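Local coordinates for protein chymotrypsin-like serine protease (Equine arteritis virus, PDB 1MBM) that probably cleaves viral polyproteins as a chymotrypsin-like serine endopeptidase, the nsp4 proteinase of an arterivirus, at residues W20-E25 / P75-A80. Residues are numbered along the deposited sequence; the frame is centred on the assembly and turned at random.
Sequences WTRNNE and PQLHFA
One face of the Trp20 indole is met by Leu77 CD1, which sits 3.9 Å from the centroid of the five-membered ring and 17° off its normal, a CH-pi contact. Pro75 O lies at the indole edge, near the ring plane, and Pro75 CG packs 3.7 Å from Trp20 CE3. The guanidinium of Arg22 has the Glu25 carboxylate at its in-plane edge: NE and NH2 both donate to OE2, side-on, with NE to OE2 at 2.9 Å along the anti lone pair, while NH2 meets OE2 from above the carboxylate plane. Phe79 CE2 also lies at the guanidinium edge, near its plane, and Leu77 CG sits over one face of the Phe79 ring, toward its rim. A type I' turn from Arg22 to Glu25 brings the two residues together, and Glu62 is a second acidic partner of NH2. This hairpin joins strands 14-22 and 25-31 of the six-stranded N-terminal barrel of the chymotrypsin-like fold; residues 75-80 belong to the linker toward the second barrel, where Leu77 and Phe79 touch Val124. A single beta bridge fastens linker to strand. Thr21 N donates to Pro75 O (2.9 Å) from 37° above the carbonyl plane, and Leu77 N reaches Thr21 O (2.7 Å) nearly along the C=O axis. Gln76, its chain bent at chi2, folds its amide back beside Thr21. Thr21 OG1 bonds instead to Trp74 O. Leu77 runs alongside Arg22, its CD2 3.8 Å from NH1.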
# COMPACT_ATOMS: atom_id res chain seq x y z
N TRP A 20 -7.66 5.60 11.14
CA TRP A 20 -7.47 7.02 10.92
C TRP A 20 -8.60 7.87 11.47
O TRP A 20 -9.65 7.35 11.82
CB TRP A 20 -7.37 7.32 9.42
CG TRP A 20 -6.48 6.39 8.66
CD1 TRP A 20 -6.79 5.13 8.21
CD2 TRP A 20 -5.13 6.64 8.25
NE1 TRP A 20 -5.71 4.59 7.56
CE2 TRP A 20 -4.68 5.50 7.57
CE3 TRP A 20 -4.26 7.72 8.40
CZ2 TRP A 20 -3.39 5.40 7.05
CZ3 TRP A 20 -2.97 7.63 7.88
CH2 TRP A 20 -2.55 6.47 7.21
N THR A 21 -8.37 9.18 11.52
CA THR A 21 -9.40 10.12 11.93
C THR A 21 -9.85 10.94 10.72
O THR A 21 -9.03 11.33 9.90
CB THR A 21 -8.85 11.07 13.03
OG1 THR A 21 -8.61 10.32 14.24
CG2 THR A 21 -9.90 12.09 13.45
N ARG A 22 -11.16 11.16 10.62
CA ARG A 22 -11.75 12.00 9.58
C ARG A 22 -13.09 12.60 10.06
O ARG A 22 -14.02 11.86 10.37
CB ARG A 22 -11.97 11.18 8.30
CG ARG A 22 -12.42 12.00 7.09
CD ARG A 22 -12.79 11.14 5.88
NE ARG A 22 -13.78 10.13 6.23
CZ ARG A 22 -13.97 9.00 5.56
NH1 ARG A 22 -13.22 8.72 4.50
NH2 ARG A 22 -14.90 8.14 5.95
N ASN A 23 -13.19 13.92 10.13
CA ASN A 23 -14.43 14.60 10.53
C ASN A 23 -15.23 13.94 11.67
O ASN A 23 -16.40 13.56 11.49
CB ASN A 23 -15.35 14.78 9.32
CG ASN A 23 -14.66 15.47 8.16
OD1 ASN A 23 -13.87 16.38 8.37
ND2 ASN A 23 -14.95 15.02 6.94
N ASN A 24 -14.57 13.78 12.81
CA ASN A 24 -15.20 13.20 14.01
C ASN A 24 -15.58 11.72 13.90
O ASN A 24 -16.33 11.19 14.73
CB ASN A 24 -16.40 14.04 14.46
CG ASN A 24 -16.64 13.94 15.95
OD1 ASN A 24 -15.78 14.32 16.75
ND2 ASN A 24 -17.80 13.43 16.34
N GLU A 25 -15.09 11.05 12.87
CA GLU A 25 -15.32 9.62 12.75
C GLU A 25 -13.98 8.92 12.70
O GLU A 25 -12.95 9.54 12.39
CB GLU A 25 -16.21 9.28 11.55
CG GLU A 25 -15.49 9.15 10.21
CD GLU A 25 -16.43 9.30 9.03
OE1 GLU A 25 -17.60 8.84 9.12
OE2 GLU A 25 -16.01 9.87 8.00
N PRO A 75 -4.00 9.15 13.29
CA PRO A 75 -3.58 10.23 12.38
C PRO A 75 -4.71 10.63 11.45
O PRO A 75 -5.56 9.80 11.11
CB PRO A 75 -2.43 9.59 11.59
CG PRO A 75 -2.68 8.11 11.73
CD PRO A 75 -3.18 7.94 13.12
N GLN A 76 -4.73 11.90 11.06
CA GLN A 76 -5.76 12.41 10.16
C GLN A 76 -5.69 11.70 8.82
O GLN A 76 -4.60 11.47 8.29
CB GLN A 76 -5.61 13.92 9.97
CG GLN A 76 -6.87 14.61 9.50
CD GLN A 76 -7.88 14.78 10.62
OE1 GLN A 76 -7.53 14.69 11.79
NE2 GLN A 76 -9.14 15.03 10.25
N LEU A 77 -6.84 11.35 8.27
CA LEU A 77 -6.88 10.67 6.97
C LEU A 77 -6.87 11.67 5.83
O LEU A 77 -7.77 12.50 5.73
CB LEU A 77 -8.14 9.81 6.86
CG LEU A 77 -8.32 9.00 5.57
CD1 LEU A 77 -7.11 8.11 5.32
CD2 LEU A 77 -9.59 8.16 5.59
N HIS A 78 -5.86 11.59 4.97
CA HIS A 78 -5.81 12.39 3.75
C HIS A 78 -5.65 11.43 2.57
O HIS A 78 -4.77 10.58 2.57
CB HIS A 78 -4.63 13.37 3.75
CG HIS A 78 -4.63 14.34 4.89
ND1 HIS A 78 -5.57 15.34 5.02
CD2 HIS A 78 -3.80 14.47 5.95
CE1 HIS A 78 -5.32 16.04 6.11
NE2 HIS A 78 -4.25 15.53 6.70
N PHE A 79 -6.53 11.54 1.57
CA PHE A 79 -6.36 10.77 0.35
C PHE A 79 -5.60 11.64 -0.65
O PHE A 79 -5.78 12.87 -0.67
CB PHE A 79 -7.71 10.36 -0.22
CG PHE A 79 -8.36 9.21 0.51
CD1 PHE A 79 -7.60 8.22 1.08
CD2 PHE A 79 -9.75 9.14 0.62
CE1 PHE A 79 -8.21 7.14 1.76
CE2 PHE A 79 -10.36 8.09 1.28
CZ PHE A 79 -9.59 7.09 1.86
N ALA A 80 -4.74 11.03 -1.46
CA ALA A 80 -4.02 11.77 -2.49
C ALA A 80 -3.79 10.91 -3.73
O ALA A 80 -3.68 9.68 -3.64
CB ALA A 80 -2.68 12.30 -1.97